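Local coordinates for ectonucleoside triphosphate diphosphohydrolase 4 (Homo sapiens, PDB 6WG5), which belongs to the GDA1/CD39 family, enzymes built from two domains related to those of the actin-like ATPase clan, at residues Phe56-Pro61 against Gly482-Arg487; Leu318-Pro323 against Phe345-Glu350; Thr351-Met356 against Met449-His454. All blocks are in the same frame, centred on the assembly; numbering follows the deposited sequence.

Contact 1: residues Phe56-Pro61 against Gly482-Arg487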
loop_
_atom_site.group_PDB
_atom_site.type_symbol
_atom_site.label_atom_id
_atom_site.label_comp_id
_atom_site.label_asym_id
_atom_site.label_seq_id
_atom_site.Cartn_x
_atom_site.Cartn_y
_atom_site.Cartn_z
ATOM N N PHE A 56 11.586 -12.178 -3.827
ATOM C CA PHE A 56 11.099 -12.065 -5.195
ATOM C C PHE A 56 12.292 -11.951 -6.128
ATOM O O PHE A 56 13.207 -11.163 -5.873
ATOM C CB PHE A 56 10.190 -10.841 -5.373
ATOM C CG PHE A 56 9.020 -10.805 -4.431
ATOM C CD1 PHE A 56 7.763 -11.203 -4.853
ATOM C CD2 PHE A 56 9.174 -10.359 -3.130
ATOM C CE1 PHE A 56 6.685 -11.166 -3.989
ATOM C CE2 PHE A 56 8.100 -10.320 -2.263
ATOM C CZ PHE A 56 6.854 -10.724 -2.694
ATOM N N VAL A 57 12.283 -12.731 -7.204
ATOM C CA VAL A 57 13.291 -12.631 -8.253
ATOM C C VAL A 57 12.666 -11.900 -9.431
ATOM O O VAL A 57 11.630 -12.324 -9.958
ATOM C CB VAL A 57 13.815 -14.012 -8.673
ATOM C CG1 VAL A 57 14.865 -13.871 -9.772
ATOM C CG2 VAL A 57 14.397 -14.748 -7.476
ATOM N N TYR A 58 13.292 -10.802 -9.839
ATOM C CA TYR A 58 12.868 -10.034 -10.997
ATOM C C TYR A 58 13.918 -10.140 -12.092
ATOM O O TYR A 58 15.118 -10.218 -11.816
ATOM C CB TYR A 58 12.650 -8.562 -10.635
ATOM C CG TYR A 58 11.569 -8.342 -9.605
ATOM C CD1 TYR A 58 10.242 -8.202 -9.983
ATOM C CD2 TYR A 58 11.876 -8.275 -8.254
ATOM C CE1 TYR A 58 9.250 -8.003 -9.047
ATOM C CE2 TYR A 58 10.890 -8.075 -7.309
ATOM C CZ TYR A 58 9.579 -7.940 -7.712
ATOM O OH TYR A 58 8.591 -7.739 -6.777
ATOM N N CYS A 59 13.456 -10.147 -13.337
ATOM C CA CYS A 59 14.341 -10.164 -14.488
ATOM C C CYS A 59 13.882 -9.119 -15.494
ATOM O O CYS A 59 12.763 -8.607 -15.424
ATOM C CB CYS A 59 14.391 -11.552 -15.142
ATOM S SG CYS A 59 12.788 -12.191 -15.675
ATOM N N TRP A 60 14.772 -8.801 -16.433
ATOM C CA TRP A 60 14.471 -7.830 -17.476
ATOM C C TRP A 60 15.420 -8.060 -18.639
ATOM O O TRP A 60 16.539 -8.543 -18.431
ATOM C CB TRP A 60 14.603 -6.392 -16.954
ATOM C CG TRP A 60 15.922 -6.088 -16.302
ATOM C CD1 TRP A 60 17.053 -5.626 -16.911
ATOM C CD2 TRP A 60 16.241 -6.218 -14.911
ATOM N NE1 TRP A 60 18.056 -5.461 -15.986
ATOM C CE2 TRP A 60 17.584 -5.818 -14.751
ATOM C CE3 TRP A 60 15.522 -6.633 -13.785
ATOM C CZ2 TRP A 60 18.221 -5.824 -13.512
ATOM C CZ3 TRP A 60 16.157 -6.637 -12.556
ATOM C CH2 TRP A 60 17.492 -6.236 -12.430
ATOM N N PRO A 61 15.015 -7.733 -19.859
ATOM C CA PRO A 61 15.918 -7.831 -21.006
ATOM C C PRO A 61 16.811 -6.598 -21.084
ATOM O O PRO A 61 16.693 -5.662 -20.296
ATOM C CB PRO A 61 14.959 -7.914 -22.192
ATOM C CG PRO A 61 13.784 -7.107 -21.759
ATOM C CD PRO A 61 13.669 -7.287 -20.263
ATOM N N GLY A 482 8.437 -1.785 -7.078
ATOM C CA GLY A 482 8.867 -0.399 -7.095
ATOM C C GLY A 482 10.238 -0.214 -6.485
ATOM O O GLY A 482 10.981 0.690 -6.879
ATOM N N ALA A 483 10.597 -1.063 -5.520
ATOM C CA ALA A 483 11.919 -0.980 -4.910
ATOM C C ALA A 483 13.005 -1.367 -5.906
ATOM O O ALA A 483 13.961 -0.613 -6.120
ATOM C CB ALA A 483 11.979 -1.874 -3.671
ATOM N N ILE A 484 12.877 -2.544 -6.524
ATOM C CA ILE A 484 13.862 -2.967 -7.516
ATOM C C ILE A 484 13.931 -1.956 -8.653
ATOM O O ILE A 484 15.010 -1.656 -9.175
ATOM C CB ILE A 484 13.534 -4.381 -8.033
ATOM C CG1 ILE A 484 14.670 -4.921 -8.903
ATOM C CG2 ILE A 484 12.232 -4.390 -8.823
ATOM C CD1 ILE A 484 15.798 -5.529 -8.115
ATOM N N LEU A 485 12.780 -1.411 -9.051
ATOM C CA LEU A 485 12.759 -0.458 -10.154
ATOM C C LEU A 485 13.523 0.809 -9.797
ATOM O O LEU A 485 14.221 1.383 -10.640
ATOM C CB LEU A 485 11.313 -0.133 -10.529
ATOM C CG LEU A 485 11.080 0.647 -11.823
ATOM C CD1 LEU A 485 11.568 -0.138 -13.032
ATOM C CD2 LEU A 485 9.604 0.987 -11.967
ATOM N N TYR A 486 13.412 1.255 -8.544
ATOM C CA TYR A 486 14.114 2.461 -8.122
ATOM C C TYR A 486 15.599 2.197 -7.897
ATOM O O TYR A 486 16.438 3.026 -8.261
ATOM C CB TYR A 486 13.477 3.024 -6.852
ATOM C CG TYR A 486 14.057 4.355 -6.430
ATOM C CD1 TYR A 486 14.932 4.447 -5.356
ATOM C CD2 TYR A 486 13.742 5.519 -7.115
ATOM C CE1 TYR A 486 15.469 5.660 -4.973
ATOM C CE2 TYR A 486 14.274 6.736 -6.740
ATOM C CZ TYR A 486 15.137 6.802 -5.669
ATOM O OH TYR A 486 15.669 8.016 -5.293
ATOM N N ARG A 487 15.946 1.051 -7.304
ATOM C CA ARG A 487 17.349 0.780 -7.001
ATOM C C ARG A 487 18.169 0.532 -8.264
ATOM O O ARG A 487 19.367 0.830 -8.286
ATOM C CB ARG A 487 17.466 -0.414 -6.051
ATOM C CG ARG A 487 16.841 -0.204 -4.666
ATOM C CD ARG A 487 17.398 1.026 -3.952
ATOM N NE ARG A 487 18.857 1.010 -3.864
ATOM C CZ ARG A 487 19.552 0.499 -2.849
ATOM N NH1 ARG A 487 18.933 -0.051 -1.810
ATOM N NH2 ARG A 487 20.878 0.538 -2.874
#
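Tyr58 OH, the polar end of the ring against which Ile484 rests, is hydrogen-bonded to Thr480 OG1, one turn before Ile484 on helix 479-487. One tyrosine is therefore held to the same helix twice: a polar bond fixes the far end of the ring, and an apolar contact presses on its face nearer the backbone. Ile484 CG2 supplies the latter. It stands over one face of the Tyr58 ring, 4.1 Å from the centroid and 17° off the normal, a CH-pi contact displaced toward the rim on the side of CD2, which is 3.9 Å from CG2. The split of the isoleucine makes this possible. With CG1 anti to the backbone N (chi1 -171°), CG2 takes the place between the N and the carbonyl carbon and is offered to the tyrosine, while CG1 leans toward Trp60. Trp60 CZ3, at the six-membered end of the indole, lies 4.3 Å from Ile484 CG1 in a looser, oblique approach. Two residues apart on strand 53-61, Tyr58 and Trp60 both point at the helix, and Ile484 is the single helix residue of 482-487 that they touch. The same isoleucine also meets Val45 and Tyr128, reaching over neighbouring strands 40-48 and 127-131. On another flank of the helix, Ala483 and Leu485 pack on helix 172-186, and Arg487 N to Ala483 O (2.8 Å) is one of the regular helical bonds behind this surface. A late helix thus lies on a mixed sheet whose antiparallel strands 40-48 and 53-61 are followed across it by parallel strands 127-131 and 167-169, the layered alpha/beta architecture of the RNase H-like, actin-type fold.

Contact 2: residues Leu318-Pro323 against Phe345-Glu350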
loop_
_atom_site.group_PDB
_atom_site.type_symbol
_atom_site.label_atom_id
_atom_site.label_comp_id
_atom_site.label_asym_id
_atom_site.label_seq_id
_atom_site.Cartn_x
_atom_site.Cartn_y
_atom_site.Cartn_z
ATOM N N LEU A 318 -27.741 0.384 22.395
ATOM C CA LEU A 318 -28.238 0.241 21.031
ATOM C C LEU A 318 -27.201 0.820 20.078
ATOM O O LEU A 318 -27.057 2.043 19.971
ATOM C CB LEU A 318 -29.593 0.927 20.873
ATOM C CG LEU A 318 -30.681 0.452 21.841
ATOM C CD1 LEU A 318 -32.011 1.090 21.486
ATOM C CD2 LEU A 318 -30.807 -1.068 21.842
ATOM N N ASP A 319 -26.480 -0.062 19.388
ATOM C CA ASP A 319 -25.376 0.345 18.535
ATOM C C ASP A 319 -25.862 0.452 17.098
ATOM O O ASP A 319 -26.190 -0.579 16.491
ATOM C CB ASP A 319 -24.232 -0.660 18.635
ATOM C CG ASP A 319 -22.997 -0.218 17.872
ATOM O OD1 ASP A 319 -22.069 -1.041 17.717
ATOM O OD2 ASP A 319 -22.957 0.950 17.426
ATOM N N PRO A 320 -25.928 1.650 16.509
ATOM C CA PRO A 320 -26.356 1.752 15.105
ATOM C C PRO A 320 -25.341 1.197 14.125
ATOM O O PRO A 320 -25.691 0.975 12.957
ATOM C CB PRO A 320 -26.545 3.259 14.907
ATOM C CG PRO A 320 -25.582 3.876 15.864
ATOM C CD PRO A 320 -25.553 2.965 17.063
ATOM N N CYS A 321 -24.105 0.966 14.560
ATOM C CA CYS A 321 -23.047 0.453 13.706
ATOM C C CYS A 321 -23.021 -1.069 13.643
ATOM O O CYS A 321 -22.064 -1.638 13.107
ATOM C CB CYS A 321 -21.694 0.974 14.193
ATOM S SG CYS A 321 -21.500 2.764 14.028
ATOM N N LEU A 322 -24.040 -1.739 14.179
ATOM C CA LEU A 322 -24.137 -3.186 14.099
ATOM C C LEU A 322 -25.390 -3.584 13.330
ATOM O O LEU A 322 -26.376 -2.840 13.317
ATOM C CB LEU A 322 -24.173 -3.827 15.493
ATOM C CG LEU A 322 -22.834 -3.917 16.227
ATOM C CD1 LEU A 322 -23.048 -4.366 17.662
ATOM C CD2 LEU A 322 -21.877 -4.865 15.510
ATOM N N PRO A 323 -25.383 -4.748 12.678
ATOM C CA PRO A 323 -26.579 -5.190 11.953
ATOM C C PRO A 323 -27.795 -5.247 12.866
ATOM O O PRO A 323 -27.683 -5.446 14.077
ATOM C CB PRO A 323 -26.196 -6.585 11.447
ATOM C CG PRO A 323 -24.717 -6.603 11.441
ATOM C CD PRO A 323 -24.275 -5.709 12.555
ATOM N N PHE A 345 -27.247 2.920 9.157
ATOM C CA PHE A 345 -26.005 3.284 8.481
ATOM C C PHE A 345 -25.717 4.775 8.613
ATOM O O PHE A 345 -24.599 5.175 8.958
ATOM C CB PHE A 345 -26.087 2.870 7.012
ATOM C CG PHE A 345 -24.913 3.306 6.184
ATOM C CD1 PHE A 345 -23.753 2.552 6.151
ATOM C CD2 PHE A 345 -24.980 4.460 5.421
ATOM C CE1 PHE A 345 -22.675 2.947 5.384
ATOM C CE2 PHE A 345 -23.906 4.862 4.652
ATOM C CZ PHE A 345 -22.752 4.103 4.633
ATOM N N ASP A 346 -26.717 5.619 8.346
ATOM C CA ASP A 346 -26.503 7.062 8.421
ATOM C C ASP A 346 -26.201 7.506 9.846
ATOM O O ASP A 346 -25.390 8.415 10.060
ATOM C CB ASP A 346 -27.724 7.803 7.877
ATOM C CG ASP A 346 -27.840 7.709 6.367
ATOM O OD1 ASP A 346 -26.792 7.671 5.685
ATOM O OD2 ASP A 346 -28.981 7.674 5.862
ATOM N N LEU A 347 -26.843 6.886 10.837
ATOM C CA LEU A 347 -26.569 7.246 12.223
ATOM C C LEU A 347 -25.206 6.730 12.668
ATOM O O LEU A 347 -24.557 7.346 13.520
ATOM C CB LEU A 347 -27.675 6.707 13.131
ATOM C CG LEU A 347 -27.570 7.025 14.623
ATOM C CD1 LEU A 347 -27.498 8.525 14.864
ATOM C CD2 LEU A 347 -28.749 6.423 15.371
ATOM N N CYS A 348 -24.757 5.608 12.102
ATOM C CA CYS A 348 -23.412 5.123 12.387
ATOM C C CYS A 348 -22.360 6.115 11.907
ATOM O O CYS A 348 -21.374 6.375 12.606
ATOM C CB CYS A 348 -23.196 3.760 11.728
ATOM S SG CYS A 348 -21.559 3.069 12.013
ATOM N N ARG A 349 -22.553 6.680 10.711
ATOM C CA ARG A 349 -21.583 7.627 10.172
ATOM C C ARG A 349 -21.414 8.829 11.091
ATOM O O ARG A 349 -20.288 9.282 11.327
ATOM C CB ARG A 349 -22.009 8.079 8.775
ATOM C CG ARG A 349 -21.952 6.987 7.726
ATOM C CD ARG A 349 -22.107 7.547 6.322
ATOM N NE ARG A 349 -23.402 8.193 6.117
ATOM C CZ ARG A 349 -23.635 9.495 6.261
ATOM N NH1 ARG A 349 -22.664 10.323 6.618
ATOM N NH2 ARG A 349 -24.852 9.972 6.046
ATOM N N GLU A 350 -22.518 9.361 11.619
ATOM C CA GLU A 350 -22.423 10.504 12.521
ATOM C C GLU A 350 -21.749 10.126 13.830
ATOM O O GLU A 350 -21.022 10.941 14.408
ATOM C CB GLU A 350 -23.815 11.076 12.796
ATOM C CG GLU A 350 -24.593 11.449 11.546
ATOM C CD GLU A 350 -23.848 12.434 10.664
ATOM O OE1 GLU A 350 -22.947 13.132 11.177
ATOM O OE2 GLU A 350 -24.162 12.508 9.457
#
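The pyrrolidine ring of Pro320 is met at CB and CG by Leu347, whose CD2 lies 3.9 Å from Pro320 CB. Two other flat groups serve the helix itself: one face of the Phe345 ring carries Arg349 CG near its rim, and Asp346 OD1 lies in plane at the edge of the Arg349 guanidinium, in a salt bridge with NH2 (3.0 Å). Asp346 OD1 is met from above the plane of its carboxylate, while Asp346 OD2 has a second partner in Lys411. Next to the proline comes the covalent tie, a disulfide with Cys321 SG and Cys348 SG 2.0 Å apart and a chi3 of 105°. A chi1 of 180° swings Cys348 SG away from its own N and out toward the turn. That turn, residues Asp319 to Leu322, is a type I beta turn combined with an Asx turn: Cys321 N donates to Asp319 OD2 (3.1 Å), again from above the carboxylate plane. The carboxylate is also gripped from helix 283-296, OD1 by Arg287 and OD2 by Tyr290. Between the two cysteines the chain forms strands 327-332 and 335-341, which make a small mixed sheet with 317-319, and the disulfide ties the turn that follows outer strand 317-319 to helix 345-352. Phe444, from helix 436-456, packs against Cys321.

Contact 3: residues Thr351-Met356 against Met449-His454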
loop_
_atom_site.group_PDB
_atom_site.type_symbol
_atom_site.label_atom_id
_atom_site.label_comp_id
_atom_site.label_asym_id
_atom_site.label_seq_id
_atom_site.Cartn_x
_atom_site.Cartn_y
_atom_site.Cartn_z
ATOM N N THR A 351 -21.969 8.901 14.306
ATOM C CA THR A 351 -21.427 8.498 15.599
ATOM C C THR A 351 -19.910 8.361 15.548
ATOM O O THR A 351 -19.220 8.710 16.512
ATOM C CB THR A 351 -22.063 7.182 16.042
ATOM O OG1 THR A 351 -23.491 7.296 15.975
ATOM C CG2 THR A 351 -21.655 6.841 17.465
ATOM N N ILE A 352 -19.372 7.855 14.433
ATOM C CA ILE A 352 -17.945 7.559 14.341
ATOM C C ILE A 352 -17.130 8.741 13.835
ATOM O O ILE A 352 -15.897 8.640 13.763
ATOM C CB ILE A 352 -17.704 6.329 13.441
ATOM C CG1 ILE A 352 -18.180 6.606 12.009
ATOM C CG2 ILE A 352 -18.406 5.108 14.035
ATOM C CD1 ILE A 352 -18.016 5.434 11.063
ATOM N N GLN A 353 -17.775 9.853 13.484
ATOM C CA GLN A 353 -17.057 11.060 13.072
ATOM C C GLN A 353 -15.908 11.424 14.002
ATOM O O GLN A 353 -14.783 11.608 13.512
ATOM C CB GLN A 353 -18.048 12.228 12.977
ATOM C CG GLN A 353 -18.812 12.294 11.674
ATOM C CD GLN A 353 -17.985 12.872 10.551
ATOM O OE1 GLN A 353 -17.677 12.189 9.578
ATOM N NE2 GLN A 353 -17.616 14.142 10.681
ATOM N N PRO A 354 -16.104 11.547 15.316
ATOM C CA PRO A 354 -14.998 11.990 16.184
ATOM C C PRO A 354 -13.736 11.160 16.051
ATOM O O PRO A 354 -12.634 11.683 16.260
ATOM C CB PRO A 354 -15.595 11.867 17.595
ATOM C CG PRO A 354 -17.067 11.945 17.400
ATOM C CD PRO A 354 -17.344 11.312 16.074
ATOM N N PHE A 355 -13.858 9.881 15.709
ATOM C CA PHE A 355 -12.712 8.983 15.719
ATOM C C PHE A 355 -11.774 9.198 14.542
ATOM O O PHE A 355 -10.673 8.637 14.543
ATOM C CB PHE A 355 -13.200 7.535 15.756
ATOM C CG PHE A 355 -13.983 7.210 16.992
ATOM C CD1 PHE A 355 -13.348 6.730 18.124
ATOM C CD2 PHE A 355 -15.351 7.414 17.034
ATOM C CE1 PHE A 355 -14.065 6.442 19.266
ATOM C CE2 PHE A 355 -16.072 7.128 18.175
ATOM C CZ PHE A 355 -15.427 6.643 19.292
ATOM N N MET A 356 -12.177 9.988 13.544
ATOM C CA MET A 356 -11.231 10.433 12.529
ATOM C C MET A 356 -10.262 11.468 13.079
ATOM O O MET A 356 -9.209 11.700 12.475
ATOM C CB MET A 356 -11.982 10.998 11.327
ATOM C CG MET A 356 -12.822 9.964 10.605
ATOM S SD MET A 356 -13.353 10.517 8.979
ATOM C CE MET A 356 -14.486 11.831 9.423
ATOM N N MET A 449 -15.330 3.437 6.159
ATOM C CA MET A 449 -14.764 3.622 4.826
ATOM C C MET A 449 -15.334 4.870 4.165
ATOM O O MET A 449 -14.597 5.686 3.601
ATOM C CB MET A 449 -15.049 2.386 3.970
ATOM C CG MET A 449 -14.187 2.268 2.726
ATOM S SD MET A 449 -15.110 1.688 1.284
ATOM C CE MET A 449 -15.849 3.222 0.733
ATOM N N PHE A 450 -16.657 5.035 4.234
ATOM C CA PHE A 450 -17.307 6.156 3.565
ATOM C C PHE A 450 -16.852 7.489 4.144
ATOM O O PHE A 450 -16.619 8.451 3.402
ATOM C CB PHE A 450 -18.824 6.010 3.682
ATOM C CG PHE A 450 -19.594 7.077 2.958
ATOM C CD1 PHE A 450 -19.980 6.899 1.643
ATOM C CD2 PHE A 450 -19.936 8.257 3.597
ATOM C CE1 PHE A 450 -20.688 7.879 0.975
ATOM C CE2 PHE A 450 -20.643 9.241 2.935
ATOM C CZ PHE A 450 -21.022 9.051 1.622
ATOM N N GLU A 451 -16.720 7.567 5.470
ATOM C CA GLU A 451 -16.390 8.830 6.120
ATOM C C GLU A 451 -14.913 9.173 5.975
ATOM O O GLU A 451 -14.570 10.326 5.692
ATOM C CB GLU A 451 -16.779 8.773 7.597
ATOM C CG GLU A 451 -18.275 8.850 7.838
ATOM C CD GLU A 451 -18.859 10.185 7.422
ATOM O OE1 GLU A 451 -18.103 11.177 7.383
ATOM O OE2 GLU A 451 -20.070 10.248 7.124
ATOM N N VAL A 452 -14.025 8.199 6.186
ATOM C CA VAL A 452 -12.601 8.426 5.955
ATOM C C VAL A 452 -12.379 8.981 4.556
ATOM O O VAL A 452 -11.583 9.906 4.352
ATOM C CB VAL A 452 -11.815 7.119 6.176
ATOM C CG1 VAL A 452 -10.356 7.272 5.752
ATOM C CG2 VAL A 452 -11.900 6.695 7.629
ATOM N N PHE A 453 -13.089 8.431 3.574
ATOM C CA PHE A 453 -12.889 8.825 2.184
ATOM C C PHE A 453 -13.425 10.228 1.923
ATOM O O PHE A 453 -12.696 11.101 1.439
ATOM C CB PHE A 453 -13.566 7.801 1.269
ATOM C CG PHE A 453 -13.336 8.035 -0.199
ATOM C CD1 PHE A 453 -12.060 7.972 -0.737
ATOM C CD2 PHE A 453 -14.402 8.285 -1.046
ATOM C CE1 PHE A 453 -11.851 8.177 -2.089
ATOM C CE2 PHE A 453 -14.201 8.489 -2.400
ATOM C CZ PHE A 453 -12.923 8.433 -2.921
ATOM N N HIS A 454 -14.695 10.471 2.251
ATOM C CA HIS A 454 -15.369 11.690 1.821
ATOM C C HIS A 454 -15.203 12.862 2.777
ATOM O O HIS A 454 -15.397 14.007 2.355
ATOM C CB HIS A 454 -16.862 11.422 1.620
ATOM C CG HIS A 454 -17.165 10.607 0.403
ATOM N ND1 HIS A 454 -16.919 11.061 -0.875
ATOM C CD2 HIS A 454 -17.691 9.368 0.266
ATOM C CE1 HIS A 454 -17.277 10.135 -1.745
ATOM N NE2 HIS A 454 -17.752 9.099 -1.078
#
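Met356 starts with CG anti to its carbonyl carbon (chi1 -64°) and runs on extended through chi2 (-165°), which carries SD to the backbone of helix 436-456; the bend at chi3 then turns only the CE methyl. The sulfur sits beside the peptide link between Glu451 and Val452, 3.5 Å from Glu451 O and 3.7 Å from Val452 N. Side-chain contacts are wider: Met356 SD is 4.1 Å from Glu451 CB and 4.3 Å from Val452 CG2, so the thioether bridges the two residues. Beside it, Glu451 and Gln353 both bend at chi2, and the two side chains cross at about a right angle, the amide and carboxylate planes 78° apart. The Glu451 carboxylate is buried and forms two salt bridges, OE2 with Arg349 NH1 and OE1 with Arg455 NE. Two such cations would be expected to stabilise the negative charge and to hold the carboxylate in its rotation beside Gln353. Over 353-356 the backbone keeps helical torsions but bonds three residues back, Phe355 N to Ile352 O and Met356 N to Gln353 O, both 3.1 Å. This turn brings Met356 round to face the partner helix, which itself widens to a pi-type turn at 452-454. Ile352 also points that way and packs on Phe444 and Trp448, and Met356 touches Trp448 too, extending the apolar seam along helix 436-456. Phe355 faces helix 283-296, where Arg293 makes a cation-pi contact and Arg289 bonds its carbonyl oxygen, whereas Phe450 packs on helix 403-414. Residues 351-356 are thus lodged between helices 283-296 and 436-456, and helix 403-414 adjoins the latter.

Overall arrangement
Contact 1 closes the longest loop, with contacts 2 and 3 nested inside it and following one another in series along the chain. It lies on the opposite side of the chain's centre from them, its centre 46 Å from that of contact 2 and 38 Å from that of contact 3. Contacts 2 and 3 are neighbours, centres 12 Å apart, and share helix 345-352: its first turns serve contact 2, its end contact 3. They touch directly, Cys321 packing on Ile352 and Arg349 on Phe450. Contact 1 joins an early strand to a late helix within one lobe, while contacts 2 and 3 tie helix 345-352 to a strand-end turn and to helix 436-456 in the other lobe.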